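Long-range contact in Glyco_hydro_cc domain-containing protein (Blastomyces gilchristii, PDB 6UB0), which acts as an exo-beta-1,3-glucanase of glycoside hydrolase family 128 with specificity for curdlan: residues E183-L194 and T221-I230. Sequence-based numbering, arbitrary orientation.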
loop_
_atom_site.group_PDB
_atom_site.type_symbol
_atom_site.label_atom_id
_atom_site.label_comp_id
_atom_site.label_asym_id
_atom_site.label_seq_id
_atom_site.Cartn_x
_atom_site.Cartn_y
_atom_site.Cartn_z
ATOM N N GLU A 183 -19.769 -4.190 -11.757
ATOM C CA GLU A 183 -18.789 -3.383 -12.532
ATOM C C GLU A 183 -19.153 -1.893 -12.446
ATOM O O GLU A 183 -18.236 -1.056 -12.236
ATOM C CB GLU A 183 -18.724 -3.830 -13.994
ATOM C CG GLU A 183 -18.192 -5.237 -14.190
ATOM C CD GLU A 183 -17.310 -5.412 -15.416
ATOM O OE1 GLU A 183 -17.446 -4.615 -16.377
ATOM O OE2 GLU A 183 -16.472 -6.329 -15.400
ATOM N N GLU A 184 -20.425 -1.533 -12.622
ATOM C CA GLU A 184 -20.806 -0.093 -12.681
ATOM C C GLU A 184 -20.554 0.569 -11.317
ATOM O O GLU A 184 -20.050 1.735 -11.300
ATOM C CB GLU A 184 -22.252 0.096 -13.143
ATOM C CG GLU A 184 -22.565 1.549 -13.461
ATOM C CD GLU A 184 -22.190 2.003 -14.862
ATOM O OE1 GLU A 184 -20.990 2.111 -15.173
ATOM O OE2 GLU A 184 -23.134 2.254 -15.652
ATOM N N ALA A 185 -20.879 -0.163 -10.231
ATOM C CA ALA A 185 -20.777 0.238 -8.802
ATOM C C ALA A 185 -19.264 0.555 -8.368
ATOM O O ALA A 185 -19.027 1.640 -7.914
ATOM C CB ALA A 185 -21.306 -0.905 -7.936
ATOM N N GLN A 186 -18.441 -0.330 -9.046
ATOM C CA GLN A 186 -16.957 -0.188 -8.909
ATOM C C GLN A 186 -16.456 1.023 -9.719
ATOM O O GLN A 186 -15.705 1.870 -9.169
ATOM C CB GLN A 186 -16.288 -1.495 -9.307
ATOM C CG GLN A 186 -16.724 -2.662 -8.456
ATOM C CD GLN A 186 -16.033 -3.954 -8.800
ATOM O OE1 GLN A 186 -14.919 -3.969 -9.300
ATOM N NE2 GLN A 186 -16.708 -5.061 -8.539
ATOM N N VAL A 187 -16.896 1.178 -10.967
ATOM C CA VAL A 187 -16.449 2.345 -11.777
ATOM C C VAL A 187 -16.711 3.656 -10.966
ATOM O O VAL A 187 -15.831 4.565 -10.880
ATOM C CB VAL A 187 -17.050 2.319 -13.200
ATOM C CG1 VAL A 187 -16.738 3.586 -13.978
ATOM C CG2 VAL A 187 -16.584 1.098 -13.985
ATOM N N ASN A 188 -18.073 3.888 -10.691
ATOM C CA ASN A 188 -18.553 5.193 -10.143
ATOM C C ASN A 188 -17.717 5.589 -8.924
ATOM O O ASN A 188 -17.354 6.791 -8.770
ATOM C CB ASN A 188 -20.049 5.134 -9.815
ATOM C CG ASN A 188 -20.917 5.399 -11.025
ATOM O OD1 ASN A 188 -20.535 5.083 -12.161
ATOM N ND2 ASN A 188 -22.082 5.992 -10.796
ATOM N N PHE A 189 -17.367 4.589 -8.121
ATOM C CA PHE A 189 -16.552 4.749 -6.893
ATOM C C PHE A 189 -15.203 5.362 -7.317
ATOM O O PHE A 189 -14.776 6.428 -6.778
ATOM C CB PHE A 189 -16.512 3.388 -6.199
ATOM C CG PHE A 189 -15.586 3.308 -5.019
ATOM C CD1 PHE A 189 -14.279 2.875 -5.201
ATOM C CD2 PHE A 189 -16.002 3.638 -3.738
ATOM C CE1 PHE A 189 -13.402 2.825 -4.134
ATOM C CE2 PHE A 189 -15.125 3.542 -2.662
ATOM C CZ PHE A 189 -13.830 3.127 -2.867
ATOM N N LEU A 190 -14.575 4.772 -8.339
ATOM C CA LEU A 190 -13.241 5.254 -8.814
ATOM C C LEU A 190 -13.373 6.692 -9.336
ATOM O O LEU A 190 -12.441 7.530 -9.132
ATOM C CB LEU A 190 -12.696 4.312 -9.898
ATOM C CG LEU A 190 -12.218 2.945 -9.400
ATOM C CD1 LEU A 190 -11.963 2.001 -10.558
ATOM C CD2 LEU A 190 -10.975 3.102 -8.528
ATOM N N LYS A 191 -14.493 7.006 -9.980
ATOM C CA LYS A 191 -14.771 8.396 -10.438
ATOM C C LYS A 191 -14.764 9.407 -9.282
ATOM O O LYS A 191 -14.369 10.569 -9.544
ATOM C CB LYS A 191 -16.125 8.492 -11.144
ATOM C CG LYS A 191 -16.215 7.668 -12.415
ATOM C CD LYS A 191 -17.358 8.090 -13.308
ATOM C CE LYS A 191 -17.338 7.386 -14.649
ATOM N NZ LYS A 191 -17.590 8.352 -15.740
ATOM N N GLU A 192 -15.201 9.011 -8.080
ATOM C CA GLU A 192 -15.254 9.907 -6.896
ATOM C C GLU A 192 -13.872 9.961 -6.213
ATOM O O GLU A 192 -13.345 11.083 -5.973
ATOM C CB GLU A 192 -16.372 9.397 -5.970
ATOM C CG GLU A 192 -16.505 10.103 -4.626
ATOM C CD GLU A 192 -16.950 11.552 -4.635
ATOM O OE1 GLU A 192 -17.746 11.923 -5.520
ATOM O OE2 GLU A 192 -16.513 12.298 -3.737
ATOM N N VAL A 193 -13.257 8.805 -5.949
ATOM C CA VAL A 193 -12.042 8.734 -5.075
ATOM C C VAL A 193 -10.759 9.064 -5.873
ATOM O O VAL A 193 -9.843 9.712 -5.306
ATOM C CB VAL A 193 -12.005 7.373 -4.353
ATOM C CG1 VAL A 193 -13.366 7.072 -3.732
ATOM C CG2 VAL A 193 -11.573 6.214 -5.249
ATOM N N LEU A 194 -10.652 8.705 -7.157
ATOM C CA LEU A 194 -9.343 8.908 -7.854
ATOM C C LEU A 194 -8.943 10.391 -7.907
ATOM O O LEU A 194 -7.807 10.761 -7.584
ATOM C CB LEU A 194 -9.365 8.262 -9.244
ATOM C CG LEU A 194 -9.229 6.737 -9.276
ATOM C CD1 LEU A 194 -9.122 6.180 -10.686
ATOM C CD2 LEU A 194 -8.030 6.276 -8.441
ATOM N N THR A 221 -10.990 -5.604 -17.763
ATOM C CA THR A 221 -12.440 -5.431 -17.498
ATOM C C THR A 221 -12.785 -3.945 -17.641
ATOM O O THR A 221 -11.881 -3.149 -17.876
ATOM C CB THR A 221 -12.781 -5.961 -16.097
ATOM O OG1 THR A 221 -12.415 -4.934 -15.169
ATOM C CG2 THR A 221 -12.076 -7.265 -15.784
ATOM N N SER A 222 -14.053 -3.556 -17.437
ATOM C CA SER A 222 -14.480 -2.128 -17.534
ATOM C C SER A 222 -13.976 -1.344 -16.321
ATOM O O SER A 222 -13.769 -0.093 -16.414
ATOM C CB SER A 222 -15.964 -1.985 -17.677
ATOM O OG SER A 222 -16.559 -1.790 -16.409
ATOM N N VAL A 223 -13.792 -2.053 -15.209
ATOM C CA VAL A 223 -13.178 -1.448 -13.995
ATOM C C VAL A 223 -11.707 -1.120 -14.291
ATOM O O VAL A 223 -11.262 -0.031 -13.897
ATOM C CB VAL A 223 -13.368 -2.367 -12.783
ATOM C CG1 VAL A 223 -13.005 -1.647 -11.485
ATOM C CG2 VAL A 223 -14.790 -2.909 -12.724
ATOM N N GLY A 224 -10.995 -2.044 -14.938
ATOM C CA GLY A 224 -9.618 -1.874 -15.448
ATOM C C GLY A 224 -9.427 -0.594 -16.248
ATOM O O GLY A 224 -8.470 0.181 -15.967
ATOM N N LYS A 225 -10.260 -0.388 -17.260
ATOM C CA LYS A 225 -10.221 0.821 -18.127
ATOM C C LYS A 225 -10.374 2.101 -17.314
ATOM O O LYS A 225 -9.665 3.068 -17.601
ATOM C CB LYS A 225 -11.378 0.828 -19.120
ATOM C CG LYS A 225 -11.222 -0.067 -20.334
ATOM C CD LYS A 225 -12.544 -0.216 -21.081
ATOM C CE LYS A 225 -12.401 -0.854 -22.447
ATOM N NZ LYS A 225 -13.491 -0.438 -23.367
ATOM N N ALA A 226 -11.313 2.133 -16.376
ATOM C CA ALA A 226 -11.561 3.308 -15.516
ATOM C C ALA A 226 -10.290 3.635 -14.715
ATOM O O ALA A 226 -9.927 4.836 -14.574
ATOM C CB ALA A 226 -12.716 3.031 -14.593
ATOM N N TYR A 227 -9.686 2.616 -14.097
ATOM C CA TYR A 227 -8.496 2.810 -13.248
ATOM C C TYR A 227 -7.367 3.358 -14.134
ATOM O O TYR A 227 -6.618 4.202 -13.661
ATOM C CB TYR A 227 -8.094 1.512 -12.554
ATOM C CG TYR A 227 -6.969 1.665 -11.562
ATOM C CD1 TYR A 227 -7.068 2.563 -10.521
ATOM C CD2 TYR A 227 -5.898 0.796 -11.559
ATOM C CE1 TYR A 227 -6.062 2.709 -9.584
ATOM C CE2 TYR A 227 -4.893 0.904 -10.609
ATOM C CZ TYR A 227 -4.991 1.833 -9.585
ATOM O OH TYR A 227 -3.999 2.002 -8.650
ATOM N N LYS A 228 -7.339 2.985 -15.412
ATOM C CA LYS A 228 -6.262 3.352 -16.389
ATOM C C LYS A 228 -6.398 4.786 -16.910
ATOM O O LYS A 228 -5.346 5.327 -17.310
ATOM C CB LYS A 228 -6.299 2.394 -17.583
ATOM C CG LYS A 228 -5.112 2.480 -18.531
ATOM C CD LYS A 228 -5.120 1.317 -19.477
ATOM C CE LYS A 228 -3.854 1.160 -20.275
ATOM N NZ LYS A 228 -4.100 0.197 -21.373
ATOM N N THR A 229 -7.620 5.353 -16.956
ATOM C CA THR A 229 -7.965 6.569 -17.740
ATOM C C THR A 229 -8.432 7.722 -16.848
ATOM O O THR A 229 -8.381 8.829 -17.320
ATOM C CB THR A 229 -9.098 6.315 -18.745
ATOM O OG1 THR A 229 -10.265 6.042 -17.980
ATOM C CG2 THR A 229 -8.854 5.176 -19.708
ATOM N N ILE A 230 -8.908 7.482 -15.623
ATOM C CA ILE A 230 -9.613 8.552 -14.880
ATOM C C ILE A 230 -8.563 9.550 -14.387
ATOM O O ILE A 230 -7.391 9.254 -14.065
ATOM C CB ILE A 230 -10.488 7.970 -13.768
ATOM C CG1 ILE A 230 -11.722 7.295 -14.366
ATOM C CG2 ILE A 230 -10.827 9.047 -12.763
ATOM C CD1 ILE A 230 -12.523 6.496 -13.392
ATOM O OXT ILE A 230 -8.913 10.726 -14.319
#
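Leu190 CD1 meets Val223 CG1 at 3.9 Å, the two side chains crossing at about a right angle, and also reaches the methyl of Ala226. One turn on, Leu194 CD1 lies 3.8 Å from Ile230 CB and approaches the Tyr227 ring obliquely. The two branches of Val187 divide their work: CG1, anti to the backbone N (chi1 173°), touches Ala226 CB at 4.1 Å, whereas CG2 packs beside Ser222. At the C-terminal residue, Ile230 CD1 touches both Leu190 CB and Lys191 CG. Gln186 OE1 rests in van der Waals contact 3.6 Å from Val223 CG2, while its NE2 is bonded to Gly181 O.

Polar contacts gather at the N-terminal ends. Ser222 OG donates to Glu183 OE1 over 3.0 Å, approaching from above the carboxylate plane, 52° out of it. Thr221 N-caps helix 222-229, its OG1 accepting an almost straight bond from Gly224 N (3.2 Å, 173°) and a weak one from Val223 N.

The axes of the two segments run nearly parallel and approach to 9.1 Å, as expected for neighbouring helices on the outside of a TIM barrel. Behind them, Leu190 and Leu194 touch Phe177 of strand 172-180, and Tyr227 OH bonds to Gly6 O. The contact is therefore mainly an apolar seam of aliphatic side chains and one tyrosine ring, continuous with the barrel wall, with one hydroxyl-to-carboxylate hydrogen bond joining the helix starts.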